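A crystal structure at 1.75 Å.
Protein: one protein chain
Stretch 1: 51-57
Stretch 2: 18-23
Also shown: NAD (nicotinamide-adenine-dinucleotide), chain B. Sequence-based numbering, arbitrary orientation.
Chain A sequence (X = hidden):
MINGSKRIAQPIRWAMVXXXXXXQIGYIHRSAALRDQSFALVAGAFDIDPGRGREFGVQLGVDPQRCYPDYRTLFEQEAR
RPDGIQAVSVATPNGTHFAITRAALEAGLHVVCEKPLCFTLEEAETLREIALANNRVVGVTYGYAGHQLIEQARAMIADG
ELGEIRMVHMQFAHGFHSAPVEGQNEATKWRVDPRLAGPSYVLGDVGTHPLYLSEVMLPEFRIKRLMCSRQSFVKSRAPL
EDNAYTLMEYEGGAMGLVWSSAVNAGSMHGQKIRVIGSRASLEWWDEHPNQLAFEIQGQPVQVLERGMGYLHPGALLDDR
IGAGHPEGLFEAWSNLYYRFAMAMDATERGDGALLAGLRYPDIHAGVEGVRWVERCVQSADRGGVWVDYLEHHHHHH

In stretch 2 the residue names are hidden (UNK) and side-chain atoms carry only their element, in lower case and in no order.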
ATOM      1  N   GLY A  51      36.298   8.030  31.054  1.00 16.67           N
ATOM      2  CA  GLY A  51      36.262   9.500  30.900  1.00 17.16           C
ATOM      3  C   GLY A  51      35.045   9.939  30.098  1.00 16.71           C
ATOM      4  O   GLY A  51      34.326  10.871  30.537  1.00 16.91           O
ATOM      5  N   ARG A  52      34.802   9.280  28.966  1.00 16.75           N
ATOM      6  CA  ARG A  52      33.664   9.606  28.065  1.00 17.21           C
ATOM      7  C   ARG A  52      32.348   9.171  28.733  1.00 16.65           C
ATOM      8  O   ARG A  52      31.336   9.876  28.558  1.00 16.03           O
ATOM      9  CB  ARG A  52      33.883   8.955  26.699  1.00 18.04           C
ATOM     10  CG  ARG A  52      32.820   9.305  25.670  1.00 18.65           C
ATOM     11  CD  ARG A  52      33.221   8.792  24.300  1.00 19.49           C
ATOM     12  NE  ARG A  52      33.264   7.337  24.285  1.00 19.10           N
ATOM     13  CZ  ARG A  52      34.003   6.598  23.466  1.00 20.15           C
ATOM     14  NH1 ARG A  52      34.791   7.175  22.567  1.00 20.31           N
ATOM     15  NH2 ARG A  52      33.970   5.277  23.560  1.00 19.10           N
ATOM     16  N   GLY A  53      32.355   8.068  29.492  1.00 14.96           N
ATOM     17  CA  GLY A  53      31.176   7.622  30.261  1.00 14.94           C
ATOM     18  C   GLY A  53      30.745   8.677  31.268  1.00 15.30           C
ATOM     19  O   GLY A  53      29.543   8.929  31.391  1.00 14.92           O
ATOM     20  N   ARG A  54      31.696   9.284  31.979  1.00 15.24           N
ATOM     21  CA  ARG A  54      31.397  10.303  33.013  1.00 16.21           C
ATOM     22  C   ARG A  54      30.945  11.601  32.333  1.00 15.91           C
ATOM     23  O   ARG A  54      29.966  12.200  32.810  1.00 15.03           O
ATOM     24  CB  ARG A  54      32.596  10.556  33.929  1.00 17.54           C
ATOM     25  CG  ARG A  54      32.316  11.605  34.993  1.00 18.60           C
ATOM     26  CD  ARG A  54      33.365  11.685  36.084  1.00 20.04           C
ATOM     27  NE  ARG A  54      33.346  10.503  36.937  1.00 21.89           N
ATOM     28  CZ  ARG A  54      34.294   9.564  36.982  1.00 23.38           C
ATOM     29  NH1 ARG A  54      35.376   9.644  36.221  1.00 23.33           N
ATOM     30  NH2 ARG A  54      34.148   8.536  37.798  1.00 24.57           N
ATOM     31  N   GLU A  55      31.636  12.041  31.278  1.00 16.66           N
ATOM     32  CA  GLU A  55      31.218  13.237  30.499  1.00 17.75           C
ATOM     33  C   GLU A  55      29.741  13.087  30.121  1.00 16.03           C
ATOM     34  O   GLU A  55      28.974  14.055  30.295  1.00 16.25           O
ATOM     35  CB  GLU A  55      32.020  13.400  29.211  1.00 20.15           C
ATOM     36  CG  GLU A  55      33.422  13.921  29.420  1.00 23.03           C
ATOM     37  CD  GLU A  55      34.257  13.876  28.151  1.00 26.36           C
ATOM     38  OE1 GLU A  55      33.665  13.796  27.051  1.00 28.95           O
ATOM     39  OE2 GLU A  55      35.490  13.900  28.263  1.00 28.93           O
ATOM     40  N   PHE A  56      29.367  11.921  29.599  1.00 15.03           N
ATOM     41  CA  PHE A  56      27.999  11.671  29.070  1.00 14.40           C
ATOM     42  C   PHE A  56      27.010  11.577  30.241  1.00 14.11           C
ATOM     43  O   PHE A  56      25.934  12.207  30.175  1.00 14.43           O
ATOM     44  CB  PHE A  56      27.966  10.427  28.178  1.00 14.26           C
ATOM     45  CG  PHE A  56      26.634  10.194  27.512  1.00 14.28           C
ATOM     46  CD1 PHE A  56      26.056  11.185  26.732  1.00 15.08           C
ATOM     47  CD2 PHE A  56      25.969   8.986  27.645  1.00 14.91           C
ATOM     48  CE1 PHE A  56      24.829  10.975  26.122  1.00 14.83           C
ATOM     49  CE2 PHE A  56      24.753   8.774  27.017  1.00 14.83           C
ATOM     50  CZ  PHE A  56      24.185   9.771  26.264  1.00 14.48           C
ATOM     51  N   GLY A  57      27.344  10.810  31.285  1.00 13.74           N
ATOM     52  CA  GLY A  57      26.506  10.698  32.495  1.00 14.25           C
ATOM     53  C   GLY A  57      26.124  12.075  33.018  1.00 15.09           C
ATOM     54  O   GLY A  57      24.925  12.298  33.311  1.00 16.00           O
ATOM     55  N   UNK A  18      26.732   0.409  29.907  1.00 12.00           N
ATOM     56  CA  UNK A  18      26.716   0.663  28.459  1.00 12.39           C
ATOM     57  C   UNK A  18      25.650   1.690  28.135  1.00 12.94           C
ATOM     58  O   UNK A  18      25.215   2.406  29.051  1.00 12.50           O
ATOM     59  N   UNK A  19      25.222   1.743  26.879  1.00 13.54           N
ATOM     60  CA  UNK A  19      24.258   2.750  26.408  1.00 14.07           C
ATOM     61  C   UNK A  19      24.857   4.144  26.409  1.00 14.11           C
ATOM     62  O   UNK A  19      24.094   5.108  26.560  1.00 15.40           O
ATOM     63  N   UNK A  20      26.169   4.257  26.205  1.00 13.87           N
ATOM     64  CA  UNK A  20      26.895   5.530  26.287  1.00 14.53           C
ATOM     65  C   UNK A  20      26.643   6.442  25.091  1.00 15.06           C
ATOM     66  O   UNK A  20      25.730   6.164  24.257  1.00 15.46           O
ATOM     67  N   UNK A  21      27.434   7.509  25.019  1.00 16.48           N
ATOM     68  CA  UNK A  21      27.225   8.664  24.110  1.00 17.46           C
ATOM     69  C   UNK A  21      27.050   8.222  22.659  1.00 17.62           C
ATOM     70  O   UNK A  21      26.195   8.809  21.983  1.00 18.02           O
ATOM     71  c   UNK A  21      31.419  12.385  24.196  1.00 25.81           C
ATOM     72  n   UNK A  21      30.312  11.993  23.566  1.00 24.48           N
ATOM     73  c   UNK A  21      28.113  10.972  23.534  1.00 20.39           C
ATOM     74  c   UNK A  21      28.408   9.629  24.182  1.00 18.91           C
ATOM     75  n   UNK A  21      31.351  12.861  25.432  1.00 26.99           N
ATOM     76  c   UNK A  21      28.973  12.072  24.117  1.00 22.35           C
ATOM     77  n   UNK A  21      32.593  12.275  23.593  1.00 25.73           N
ATOM     78  N   UNK A  22      27.840   7.258  22.193  1.00 17.69           N
ATOM     79  CA  UNK A  22      27.857   6.877  20.760  1.00 18.58           C
ATOM     80  C   UNK A  22      27.068   5.584  20.519  1.00 17.96           C
ATOM     81  O   UNK A  22      27.144   5.080  19.386  1.00 17.70           O
ATOM     82  o   UNK A  22      29.464   9.152  20.201  1.00 23.32           O
ATOM     83  c   UNK A  22      30.038   8.092  20.426  1.00 20.67           C
ATOM     84  c   UNK A  22      29.302   6.780  20.260  1.00 20.33           C
ATOM     85  n   UNK A  22      31.291   8.035  20.859  1.00 21.48           N
ATOM     86  N   UNK A  23      26.330   5.064  21.505  1.00 16.70           N
ATOM     87  CA  UNK A  23      25.613   3.765  21.377  1.00 16.64           C
ATOM     88  C   UNK A  23      24.377   3.894  20.475  1.00 16.96           C
ATOM     89  O   UNK A  23      23.785   4.978  20.398  1.00 16.65           O
ATOM     90  o   UNK A  23      24.218   3.967  23.321  1.00 16.30           O
ATOM     91  c   UNK A  23      25.240   3.192  22.719  1.00 16.79           C
TER
HETATM   92  PA  NAD B 500      26.965  -0.205  20.509  1.00 22.31           P
HETATM   93  O1A NAD B 500      28.315  -0.749  20.156  1.00 23.28           O
HETATM   94  O2A NAD B 500      26.292   0.796  19.624  1.00 20.27           O
HETATM   95  O5B NAD B 500      27.028   0.379  22.004  1.00 21.11           O
HETATM   96  C5B NAD B 500      27.834  -0.239  23.055  1.00 19.22           C
HETATM   97  C4B NAD B 500      27.898   0.725  24.214  1.00 18.31           C
HETATM   98  O4B NAD B 500      28.355   0.043  25.411  1.00 17.49           O
HETATM   99  C3B NAD B 500      28.865   1.902  24.030  1.00 17.91           C
HETATM  100  O3B NAD B 500      28.353   3.049  24.693  1.00 16.96           O
HETATM  101  C2B NAD B 500      30.139   1.369  24.696  1.00 17.11           C
HETATM  102  O2B NAD B 500      31.051   2.364  25.102  1.00 16.39           O
HETATM  103  C1B NAD B 500      29.516   0.682  25.902  1.00 17.63           C
HETATM  104  N9A NAD B 500      30.343  -0.338  26.527  1.00 18.69           N
HETATM  105  C8A NAD B 500      31.021  -1.343  25.886  1.00 18.17           C
HETATM  106  N7A NAD B 500      31.626  -2.163  26.707  1.00 18.83           N
HETATM  107  C5A NAD B 500      31.313  -1.684  27.969  1.00 19.06           C
HETATM  108  C6A NAD B 500      31.649  -2.139  29.260  1.00 19.67           C
HETATM  109  N6A NAD B 500      32.379  -3.233  29.494  1.00 19.35           N
HETATM  110  N1A NAD B 500      31.161  -1.438  30.313  1.00 19.96           N
HETATM  111  C2A NAD B 500      30.423  -0.344  30.065  1.00 19.42           C
HETATM  112  N3A NAD B 500      30.032   0.168  28.897  1.00 18.79           N
HETATM  113  C4A NAD B 500      30.518  -0.557  27.873  1.00 19.04           C
HETATM  114  O3  NAD B 500      25.924  -1.432  20.682  1.00 21.69           O
HETATM  115  PN  NAD B 500      24.311  -1.440  20.517  1.00 21.76           P
HETATM  116  O1N NAD B 500      23.953  -1.601  19.066  1.00 22.52           O
HETATM  117  O2N NAD B 500      23.746  -0.273  21.271  1.00 18.56           O
HETATM  118  O5D NAD B 500      23.915  -2.809  21.249  1.00 22.26           O
HETATM  119  C5D NAD B 500      24.193  -3.034  22.633  1.00 20.09           C
HETATM  120  C4D NAD B 500      23.363  -4.220  23.041  1.00 20.46           C
HETATM  121  O4D NAD B 500      21.971  -3.934  22.752  1.00 20.51           O
HETATM  122  C3D NAD B 500      23.687  -5.509  22.276  1.00 19.21           C
HETATM  123  O3D NAD B 500      23.531  -6.622  23.138  1.00 19.76           O
HETATM  124  C2D NAD B 500      22.649  -5.514  21.148  1.00 20.29           C
HETATM  125  O2D NAD B 500      22.352  -6.816  20.665  1.00 18.49           O
HETATM  126  C1D NAD B 500      21.441  -4.923  21.878  1.00 21.01           C
HETATM  127  N1N NAD B 500      20.432  -4.271  20.989  1.00 20.98           N
HETATM  128  C2N NAD B 500      19.106  -4.625  21.111  1.00 21.59           C
HETATM  129  C3N NAD B 500      18.142  -4.076  20.263  1.00 20.09           C
HETATM  130  C7N NAD B 500      16.692  -4.392  20.564  1.00 19.40           C
HETATM  131  O7N NAD B 500      16.405  -4.886  21.660  1.00 17.44           O
HETATM  132  N7N NAD B 500      15.789  -4.091  19.636  1.00 15.95           N
HETATM  133  C4N NAD B 500      18.557  -3.259  19.207  1.00 21.56           C
HETATM  134  C5N NAD B 500      19.906  -2.924  19.088  1.00 20.98           C
HETATM  135  C6N NAD B 500      20.784  -3.320  20.072  1.00 21.30           C
HETATM  136  O   HOH W   1      29.523   7.773  26.944  1.00 14.24           O

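Position 18 has backbone atoms only, with no side-chain atom and no contact with stretch 1, so it is Gly-18. Its phi of 80° favours glycine, and the dinucleotide takes up the space alongside: CA lies 3.4 Å from NAD N3A, and an ideal CB would be crowded by NAD O4B at 3.0 Å.

Position 19 also lacks side-chain atoms. Its carbonyl O sits 3.8 Å from CE2 of Phe-56, near the plane of the ring and at its edge. This is Gly-19, and its phi of 68° again suits a residue without a CB.

Position 20 is a third residue with nothing beyond the backbone, and its C atom lies 3.6 Å from CE2 of Phe-56; it is Gly-20. Its phi of -74° is open to other residues, but the ligand is not: the backbone N of Gly-20 donates a hydrogen bond to NAD O3B (2.9 Å), and an ideal CB would clash with that same O3B at 2.8 Å.

Position 21 carries seven side-chain atoms: three carbons, a nitrogen, then a carbon bearing two more nitrogens. One terminal nitrogen reaches OE1 of Glu-55, and the backbone N lies over a face of the Phe-56 ring. This unbranched chain ending in a planar, three-nitrogen group is Arg-21. Its length lets a CA-to-CB bond that points sideways still deliver charge to the helix, where NH1 of Arg-21 donates to OE1 of Glu-55 at 3.0 Å. The angle at the hydrogen is 172°, and the bond is part of a salt bridge. Over one face of the guanidinium lies CD of Arg-52, 3.6 Å from NH2 of Arg-21.

Position 22 has two side-chain carbons, the second bearing one oxygen and one nitrogen, and that nitrogen approaches NH1 of Arg-52. This short amide is Asn-22. Although its CA-to-CB bond points sideways, the end comes nearer the helix, and ND2 of Asn-22 lies 4.0 Å from NH1 of Arg-52, over one face of that guanidinium. An uncharged amide adds no positive charge beside it.

Position 23 has one carbon and one oxygen and does not touch stretch 1: Ser-23. Its short hydroxyl reaches back across the type I turn, OG donating to O of Gly-20 at 2.8 Å, while the side chain also caps a backbone N just past the stretch.

The contact joins a helix to a glycine-rich loop. Phe-56 lays its ring against the loop backbone, with CA of Arg-21 3.6 Å from the ring centroid and almost on its normal, a CH-pi contact. The salt bridge ties the loop to the helix further out, and a water accepts from N of Arg-21 (2.9 Å) and donates weakly to O of Arg-52 (3.2 Å).

Stretch 2 (18-23) GGGRNS
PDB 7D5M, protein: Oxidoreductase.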